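Local coordinates for protein fimbrin (Schizosaccharomyces pombe, PDB 1RT8) that binds actin filaments and crosslinks them through two actin-binding regions built of calponin-homology domains, serving cell polarity, cytokinesis, mating and spore formation, at residues R391-I394 and T395-H399; A245-P248 and K249-L252; Q370-D373 and I374-S378. All blocks are in the same frame, centred on the assembly; numbering follows the deposited sequence.

Contact 1: R391-I394 and T395-H399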
ATOM      1  N   ARG A 391      -3.344 -20.482  -0.846  1.00 25.42           N
ATOM      2  CA  ARG A 391      -4.053 -21.399  -1.726  1.00 27.56           C
ATOM      3  C   ARG A 391      -5.253 -22.082  -1.070  1.00 28.93           C
ATOM      4  O   ARG A 391      -6.323 -22.194  -1.683  1.00 25.94           O
ATOM      5  CB  ARG A 391      -3.095 -22.464  -2.261  1.00 26.49           C
ATOM      6  CG  ARG A 391      -3.739 -23.435  -3.235  1.00 27.25           C
ATOM      7  CD  ARG A 391      -4.229 -22.712  -4.490  1.00 25.93           C
ATOM      8  NE  ARG A 391      -4.887 -23.623  -5.424  1.00 27.12           N
ATOM      9  CZ  ARG A 391      -6.136 -24.073  -5.302  1.00 26.33           C
ATOM     10  NH1 ARG A 391      -6.887 -23.703  -4.275  1.00 26.28           N
ATOM     11  NH2 ARG A 391      -6.639 -24.891  -6.223  1.00 27.65           N
ATOM     12  N   MET A 392      -5.075 -22.551   0.163  1.00 29.29           N
ATOM     13  CA  MET A 392      -6.166 -23.215   0.864  1.00 30.86           C
ATOM     14  C   MET A 392      -7.281 -22.223   1.137  1.00 30.76           C
ATOM     15  O   MET A 392      -8.456 -22.573   1.063  1.00 33.23           O
ATOM     16  CB  MET A 392      -5.686 -23.817   2.182  1.00 31.58           C
ATOM     17  CG  MET A 392      -6.753 -24.645   2.886  1.00 32.47           C
ATOM     18  SD  MET A 392      -7.390 -25.954   1.812  1.00 36.04           S
ATOM     19  CE  MET A 392      -6.058 -27.151   1.883  1.00 34.43           C
ATOM     20  N   ASN A 393      -6.910 -20.983   1.442  1.00 30.03           N
ATOM     21  CA  ASN A 393      -7.891 -19.942   1.717  1.00 29.68           C
ATOM     22  C   ASN A 393      -8.785 -19.738   0.493  1.00 30.96           C
ATOM     23  O   ASN A 393      -9.995 -19.552   0.629  1.00 28.50           O
ATOM     24  CB  ASN A 393      -7.188 -18.633   2.068  1.00 32.05           C
ATOM     25  CG  ASN A 393      -8.152 -17.555   2.530  1.00 33.14           C
ATOM     26  OD1 ASN A 393      -8.005 -16.392   2.174  1.00 36.72           O
ATOM     27  ND2 ASN A 393      -9.133 -17.935   3.338  1.00 32.41           N
ATOM     28  N   ILE A 394      -8.188 -19.768  -0.700  1.00 30.07           N
ATOM     29  CA  ILE A 394      -8.951 -19.609  -1.938  1.00 30.85           C
ATOM     30  C   ILE A 394      -9.967 -20.749  -2.071  1.00 32.16           C
ATOM     31  O   ILE A 394     -11.127 -20.521  -2.405  1.00 33.71           O
ATOM     32  CB  ILE A 394      -8.029 -19.614  -3.183  1.00 30.05           C
ATOM     33  CG1 ILE A 394      -7.249 -18.301  -3.268  1.00 27.80           C
ATOM     34  CG2 ILE A 394      -8.852 -19.808  -4.451  1.00 30.64           C
ATOM     35  CD1 ILE A 394      -6.228 -18.285  -4.390  1.00 28.66           C
ATOM     36  N   THR A 395      -9.528 -21.972  -1.803  1.00 32.95           N
ATOM     37  CA  THR A 395     -10.405 -23.135  -1.889  1.00 35.74           C
ATOM     38  C   THR A 395     -11.580 -23.009  -0.926  1.00 36.60           C
ATOM     39  O   THR A 395     -12.734 -23.216  -1.308  1.00 35.08           O
ATOM     40  CB  THR A 395      -9.653 -24.443  -1.534  1.00 37.64           C
ATOM     41  OG1 THR A 395      -8.600 -24.668  -2.478  1.00 38.52           O
ATOM     42  CG2 THR A 395     -10.611 -25.640  -1.542  1.00 37.17           C
ATOM     43  N   LYS A 396     -11.277 -22.670   0.325  1.00 36.76           N
ATOM     44  CA  LYS A 396     -12.301 -22.554   1.353  1.00 39.41           C
ATOM     45  C   LYS A 396     -13.252 -21.387   1.169  1.00 39.30           C
ATOM     46  O   LYS A 396     -14.453 -21.527   1.384  1.00 39.22           O
ATOM     47  CB  LYS A 396     -11.653 -22.475   2.738  1.00 42.06           C
ATOM     48  CG  LYS A 396     -10.811 -23.703   3.094  1.00 45.50           C
ATOM     49  CD  LYS A 396     -11.633 -24.976   3.048  1.00 47.93           C
ATOM     50  CE  LYS A 396     -10.788 -26.197   3.388  1.00 51.04           C
ATOM     51  NZ  LYS A 396     -10.223 -26.122   4.767  1.00 51.93           N
ATOM     52  N   THR A 397     -12.729 -20.231   0.784  1.00 39.70           N
ATOM     53  CA  THR A 397     -13.587 -19.073   0.586  1.00 41.12           C
ATOM     54  C   THR A 397     -14.505 -19.293  -0.616  1.00 41.56           C
ATOM     55  O   THR A 397     -15.636 -18.811  -0.626  1.00 43.28           O
ATOM     56  CB  THR A 397     -12.773 -17.780   0.357  1.00 40.68           C
ATOM     57  OG1 THR A 397     -12.056 -17.878  -0.877  1.00 44.00           O
ATOM     58  CG2 THR A 397     -11.799 -17.549   1.497  1.00 41.41           C
ATOM     59  N   LEU A 398     -14.020 -20.015  -1.624  1.00 41.78           N
ATOM     60  CA  LEU A 398     -14.826 -20.289  -2.812  1.00 44.50           C
ATOM     61  C   LEU A 398     -15.793 -21.435  -2.548  1.00 47.79           C
ATOM     62  O   LEU A 398     -16.590 -21.800  -3.414  1.00 49.86           O
ATOM     63  CB  LEU A 398     -13.939 -20.640  -4.016  1.00 38.41           C
ATOM     64  CG  LEU A 398     -13.089 -19.505  -4.595  1.00 38.64           C
ATOM     65  CD1 LEU A 398     -12.347 -20.004  -5.823  1.00 35.42           C
ATOM     66  CD2 LEU A 398     -13.977 -18.325  -4.961  1.00 34.47           C
ATOM     67  N   HIS A 399     -15.710 -22.016  -1.358  1.00 50.94           N
ATOM     68  CA  HIS A 399     -16.603 -23.109  -0.994  1.00 55.40           C
ATOM     69  C   HIS A 399     -17.753 -22.499  -0.198  1.00 57.02           C
ATOM     70  O   HIS A 399     -18.877 -23.001  -0.220  1.00 57.75           O
ATOM     71  CB  HIS A 399     -15.867 -24.145  -0.141  1.00 57.11           C
ATOM     72  CG  HIS A 399     -16.677 -25.369   0.153  1.00 59.17           C
ATOM     73  ND1 HIS A 399     -16.992 -26.303  -0.813  1.00 59.86           N
ATOM     74  CD2 HIS A 399     -17.250 -25.805   1.298  1.00 59.46           C
ATOM     75  CE1 HIS A 399     -17.723 -27.260  -0.273  1.00 60.04           C
ATOM     76  NE2 HIS A 399     -17.895 -26.982   1.008  1.00 60.00           N
TER

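Contact 2: A245-P248 and K249-L252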
ATOM      1  N   ALA A 245       1.803  22.361  17.863  1.00 36.72           N
ATOM      2  CA  ALA A 245       0.803  21.400  18.318  1.00 36.28           C
ATOM      3  C   ALA A 245       1.326  19.974  18.167  1.00 35.40           C
ATOM      4  O   ALA A 245       0.721  19.032  18.663  1.00 35.10           O
ATOM      5  CB  ALA A 245      -0.483  21.573  17.524  1.00 36.68           C
ATOM      6  N   GLY A 246       2.451  19.821  17.473  1.00 35.60           N
ATOM      7  CA  GLY A 246       3.028  18.500  17.275  1.00 34.69           C
ATOM      8  C   GLY A 246       2.200  17.556  16.416  1.00 34.22           C
ATOM      9  O   GLY A 246       2.153  16.352  16.671  1.00 34.54           O
ATOM     10  N   ASN A 247       1.544  18.088  15.394  1.00 33.52           N
ATOM     11  CA  ASN A 247       0.734  17.247  14.522  1.00 31.07           C
ATOM     12  C   ASN A 247       1.629  16.236  13.807  1.00 31.76           C
ATOM     13  O   ASN A 247       2.466  16.602  12.975  1.00 30.50           O
ATOM     14  CB  ASN A 247      -0.023  18.107  13.513  1.00 31.50           C
ATOM     15  CG  ASN A 247      -1.098  17.329  12.793  1.00 31.06           C
ATOM     16  OD1 ASN A 247      -0.804  16.448  11.984  1.00 34.23           O
ATOM     17  ND2 ASN A 247      -2.354  17.638  13.093  1.00 27.66           N
ATOM     18  N   PRO A 248       1.465  14.942  14.132  1.00 31.84           N
ATOM     19  CA  PRO A 248       2.245  13.844  13.549  1.00 32.05           C
ATOM     20  C   PRO A 248       2.236  13.804  12.020  1.00 33.36           C
ATOM     21  O   PRO A 248       3.274  13.597  11.386  1.00 32.34           O
ATOM     22  CB  PRO A 248       1.592  12.598  14.141  1.00 32.91           C
ATOM     23  CG  PRO A 248       0.955  13.088  15.404  1.00 33.26           C
ATOM     24  CD  PRO A 248       0.405  14.420  15.009  1.00 31.35           C
ATOM     25  N   LYS A 249       1.057  14.005  11.441  1.00 31.86           N
ATOM     26  CA  LYS A 249       0.886  13.956   9.996  1.00 30.43           C
ATOM     27  C   LYS A 249       1.516  15.129   9.254  1.00 30.53           C
ATOM     28  O   LYS A 249       2.344  14.934   8.358  1.00 31.83           O
ATOM     29  CB  LYS A 249      -0.604  13.883   9.658  1.00 30.18           C
ATOM     30  CG  LYS A 249      -1.364  12.802  10.424  1.00 32.15           C
ATOM     31  CD  LYS A 249      -2.837  12.818  10.059  1.00 34.52           C
ATOM     32  CE  LYS A 249      -3.608  11.775  10.831  1.00 37.33           C
ATOM     33  NZ  LYS A 249      -5.056  11.900  10.542  1.00 41.01           N
ATOM     34  N   LEU A 250       1.122  16.344   9.611  1.00 29.58           N
ATOM     35  CA  LEU A 250       1.659  17.517   8.936  1.00 31.14           C
ATOM     36  C   LEU A 250       3.168  17.626   9.113  1.00 30.06           C
ATOM     37  O   LEU A 250       3.866  18.038   8.193  1.00 30.41           O
ATOM     38  CB  LEU A 250       0.962  18.784   9.439  1.00 30.73           C
ATOM     39  CG  LEU A 250      -0.555  18.769   9.223  1.00 33.73           C
ATOM     40  CD1 LEU A 250      -1.190  20.013   9.838  1.00 35.43           C
ATOM     41  CD2 LEU A 250      -0.857  18.685   7.739  1.00 32.46           C
ATOM     42  N   ASN A 251       3.678  17.250  10.284  1.00 28.57           N
ATOM     43  CA  ASN A 251       5.119  17.324  10.511  1.00 30.33           C
ATOM     44  C   ASN A 251       5.843  16.235   9.724  1.00 29.38           C
ATOM     45  O   ASN A 251       6.934  16.458   9.208  1.00 31.62           O
ATOM     46  CB  ASN A 251       5.443  17.223  12.010  1.00 28.53           C
ATOM     47  CG  ASN A 251       5.396  18.575  12.713  1.00 30.08           C
ATOM     48  OD1 ASN A 251       6.293  19.408  12.544  1.00 31.13           O
ATOM     49  ND2 ASN A 251       4.350  18.802  13.501  1.00 27.18           N
ATOM     50  N   LEU A 252       5.235  15.061   9.613  1.00 28.90           N
ATOM     51  CA  LEU A 252       5.849  13.980   8.855  1.00 27.82           C
ATOM     52  C   LEU A 252       5.929  14.385   7.380  1.00 28.24           C
ATOM     53  O   LEU A 252       6.961  14.221   6.734  1.00 28.75           O
ATOM     54  CB  LEU A 252       5.021  12.699   8.979  1.00 30.50           C
ATOM     55  CG  LEU A 252       5.520  11.514   8.150  1.00 31.57           C
ATOM     56  CD1 LEU A 252       6.819  10.987   8.750  1.00 33.61           C
ATOM     57  CD2 LEU A 252       4.469  10.411   8.129  1.00 30.73           C
TER

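Contact 3: Q370-D373 and I374-S378. With SO4 (sulfate ion), chain D.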
ATOM      1  N   GLN A 370       9.867 -28.037   7.320  1.00 29.54           N
ATOM      2  CA  GLN A 370       9.952 -28.180   8.763  1.00 28.78           C
ATOM      3  C   GLN A 370      10.040 -26.843   9.461  1.00 25.55           C
ATOM      4  O   GLN A 370      10.462 -25.850   8.872  1.00 24.06           O
ATOM      5  CB  GLN A 370      11.143 -29.037   9.135  1.00 31.57           C
ATOM      6  CG  GLN A 370      11.005 -30.440   8.621  1.00 38.64           C
ATOM      7  CD  GLN A 370      12.111 -31.309   9.111  1.00 41.55           C
ATOM      8  OE1 GLN A 370      13.275 -30.914   9.076  1.00 44.60           O
ATOM      9  NE2 GLN A 370      11.767 -32.505   9.568  1.00 44.65           N
ATOM     10  N   GLY A 371       9.640 -26.827  10.727  1.00 25.06           N
ATOM     11  CA  GLY A 371       9.655 -25.600  11.498  1.00 22.92           C
ATOM     12  C   GLY A 371      10.951 -24.838  11.356  1.00 22.67           C
ATOM     13  O   GLY A 371      10.951 -23.648  11.022  1.00 19.84           O
ATOM     14  N   ALA A 372      12.059 -25.534  11.588  1.00 21.42           N
ATOM     15  CA  ALA A 372      13.374 -24.926  11.516  1.00 23.64           C
ATOM     16  C   ALA A 372      13.642 -24.245  10.179  1.00 21.99           C
ATOM     17  O   ALA A 372      14.335 -23.238  10.139  1.00 25.01           O
ATOM     18  CB  ALA A 372      14.458 -25.970  11.807  1.00 23.44           C
ATOM     19  N   ASP A 373      13.112 -24.790   9.087  1.00 23.30           N
ATOM     20  CA  ASP A 373      13.319 -24.176   7.775  1.00 24.55           C
ATOM     21  C   ASP A 373      12.775 -22.753   7.745  1.00 22.65           C
ATOM     22  O   ASP A 373      13.354 -21.862   7.122  1.00 23.38           O
ATOM     23  CB  ASP A 373      12.631 -24.974   6.667  1.00 25.27           C
ATOM     24  CG  ASP A 373      13.262 -26.323   6.451  1.00 27.42           C
ATOM     25  OD1 ASP A 373      14.487 -26.367   6.225  1.00 29.33           O
ATOM     26  OD2 ASP A 373      12.534 -27.334   6.509  1.00 26.09           O
ATOM     27  N   ILE A 374      11.654 -22.544   8.415  1.00 23.43           N
ATOM     28  CA  ILE A 374      11.055 -21.226   8.447  1.00 21.95           C
ATOM     29  C   ILE A 374      11.882 -20.352   9.369  1.00 22.05           C
ATOM     30  O   ILE A 374      12.150 -19.185   9.062  1.00 21.07           O
ATOM     31  CB  ILE A 374       9.601 -21.273   8.959  1.00 23.23           C
ATOM     32  CG1 ILE A 374       8.791 -22.318   8.173  1.00 23.87           C
ATOM     33  CG2 ILE A 374       8.970 -19.895   8.818  1.00 21.34           C
ATOM     34  CD1 ILE A 374       8.817 -22.143   6.651  1.00 23.12           C
ATOM     35  N   THR A 375      12.309 -20.925  10.490  1.00 19.57           N
ATOM     36  CA  THR A 375      13.106 -20.181  11.461  1.00 21.63           C
ATOM     37  C   THR A 375      14.430 -19.732  10.846  1.00 21.33           C
ATOM     38  O   THR A 375      14.933 -18.659  11.163  1.00 19.47           O
ATOM     39  CB  THR A 375      13.461 -21.025  12.721  1.00 18.60           C
ATOM     40  OG1 THR A 375      12.267 -21.534  13.339  1.00 21.27           O
ATOM     41  CG2 THR A 375      14.221 -20.156  13.726  1.00 19.79           C
ATOM     42  N   ASP A 376      14.998 -20.562   9.982  1.00 23.26           N
ATOM     43  CA  ASP A 376      16.265 -20.214   9.372  1.00 27.33           C
ATOM     44  C   ASP A 376      16.123 -19.347   8.126  1.00 27.00           C
ATOM     45  O   ASP A 376      17.111 -19.033   7.468  1.00 27.81           O
ATOM     46  CB  ASP A 376      17.058 -21.487   9.080  1.00 30.84           C
ATOM     47  CG  ASP A 376      17.434 -22.234  10.359  1.00 33.71           C
ATOM     48  OD1 ASP A 376      17.475 -21.602  11.441  1.00 37.83           O
ATOM     49  OD2 ASP A 376      17.695 -23.443  10.288  1.00 35.93           O
ATOM     50  N   GLY A 377      14.891 -18.953   7.819  1.00 27.03           N
ATOM     51  CA  GLY A 377      14.640 -18.107   6.662  1.00 26.86           C
ATOM     52  C   GLY A 377      14.731 -18.737   5.277  1.00 27.51           C
ATOM     53  O   GLY A 377      15.075 -18.048   4.311  1.00 30.51           O
ATOM     54  N   SER A 378      14.435 -20.025   5.158  1.00 24.16           N
ATOM     55  CA  SER A 378      14.472 -20.680   3.856  1.00 24.34           C
ATOM     56  C   SER A 378      13.591 -19.884   2.908  1.00 24.77           C
ATOM     57  O   SER A 378      12.408 -19.687   3.169  1.00 26.34           O
ATOM     58  CB  SER A 378      13.946 -22.117   3.948  1.00 22.77           C
ATOM     59  OG  SER A 378      13.760 -22.690   2.656  1.00 22.48           O
TER
HETATM   60  S   SO4 D9003      12.074 -29.514  13.378  1.00 84.09           S
HETATM   61  O1  SO4 D9003      11.957 -28.041  12.698  1.00 81.45           O
HETATM   62  O2  SO4 D9003      13.203 -30.143  12.721  1.00 83.72           O
HETATM   63  O3  SO4 D9003      12.238 -29.403  14.672  1.00 82.75           O
HETATM   64  O4  SO4 D9003      10.856 -30.161  12.949  1.00 82.60           O

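Contact 1: R391-I394 and T395-H399
Met392 lays its thioether over the aliphatic end of Lys396, with SD 3.8 Å from CE of Lys396. The sulfur gets there because CG stands anti to the backbone N (chi1 -174°) and the chain then bends at chi2. One residue earlier, Arg391 bends at chi2 and brings the edge of its guanidinium to Thr395: NH1 lies 2.7 Å from Thr395 OG1, with OG1 near the guanidinium plane. The N-H...O angle of 123° makes this bond weak in spite of its length. The stronger polar ties of Arg391 run through NH2, which forms a salt bridge with Asp410 and a hydrogen bond to Leu408 O.

On the inward side, Ile394 and Leu398 point the same way and lie side by side, with CG2 of Ile394 and CD1 of Leu398 3.8 Å apart. Leu504 and Met413 close over Ile394, and Met511 and Ala512 over Leu398, so this pair joins the end of helix 379-397 to helices 410-421 and 500-511. Three i to i+4 backbone bonds run alongside: Thr395 N donates to Arg391 O at 3.2 Å, Lys396 N to Met392 O at 2.9 Å, and Leu398 N to Ile394 O at 3.0 Å just as the helix gives out. The apolar pair and the arginine thus meet the same neighbouring helices by different means: the pair by carbon contact, the arginine, which also touches Leu504 and Met413, by polar bonds to Leu408 and Asp410 that are firmer than its weak one within its own helix.

Contact 2: A245-P248 and K249-L252
Gly246 closes helix 240-244 in a Schellman motif, its phi of 66° being one that glycine takes readily, and its carbonyl carbon comes near ND2 of Asn251. Asn247 follows directly as the N-cap of helix 248-261 in the second calponin-homology domain. With CG anti to the backbone N (chi1 -167°), its amide swings over the first turn, and OD1 accepts a nearly straight bond from Leu250 N (3.1 Å, 172°) and a weak one from Lys249 N. ND2 is held by Glu13, which also forms a salt bridge with Lys249 NZ, so cap and lysine share one carboxylate on helix 11-25. An alanine in place of Asn247 is likely to leave Leu250 N without its acceptor and Glu13 without its bond to the cap amide. Pro248, whose backbone nitrogen has no hydrogen to give, begins the helix, and its O receives Leu252 N at 3.0 Å.

Across the turn, CG of Leu250 packs 3.9 Å from CG of Asn247. Asn251 grips the cap residue's carbonyl twice: its backbone N and its ND2 reach Asn247 O from opposite faces, at 3.0 and 2.9 Å, while Tyr196 OH bonds Asn251 OD1.

Contact 3: Q370-D373 and I374-S378
CB of Asp373 lies 4.2 Å from CB of Ser378, so the middle of this short helix meets the residue that caps the next one. From CB, the chain goes to CG, set anti to the carbonyl carbon (chi1 -68°), which carries the carboxylate back toward the beginning of the turn. There OD2 accepts from Gln370 N at 2.9 Å through the anti lone pair, the one facing away from OD1; the N-H...O angle of 137° shows a bent bond. Gln370 is the N-cap residue, and this bond ties its backbone to the side chain three residues on. The aspartate side chain also touches Leu381 of helix 379-397.

The backbone of the same aspartate serves the other end. Its O takes Ser378 N at 2.9 Å, nearly in line with the carbonyl. Together with Gly377 N donating to Ile374 O, this is the Schellman motif that ends helix 371-375 within the third calponin-homology domain; Gly377 supplies the positive phi (74°). Ser378 then caps helix 379-397, its OG accepting from Leu381 N.

Between these ends, Gly371 O receives both Ile374 N, from well above the carbonyl plane, and Thr375 N, which lies in that plane. Thr375 OG1 adds a weak bond to the same oxygen at 3.4 Å. Ile374 and Thr375 are buried against Cys352 of helix 345-361, and Asp376 forms a salt bridge with Arg345 at the start of the same helix.

At the amino end, a sulfate ion, probably from the crystallisation liquor, takes a hydrogen bond from Ala372 N to O1 at 2.7 Å, and Asn353 ND2 holds it as well. An anion here is consistent with the partial positive charge of a helix start, and CB of Ala372 touches the same sulfate oxygen at 3.4 Å.

Contacts 1 and 3 belong to the same actin-binding region and follow each other in the chain: the turn that closes contact 3 leads into helix 379-397, whose far end carries contact 1. Their centres are 25 Å apart and their nearest atoms about 14 Å, so the helix between them, not direct touch, connects them. Contact 2 lies in the other actin-binding region, on the opposite side of the chain's centre from contact 1, with centres 42 Å apart; from contact 3 its centre is 41 Å away. Contacts 2 and 3 both pass from a Schellman ending to an N-cap. The sulfate belongs to contact 3.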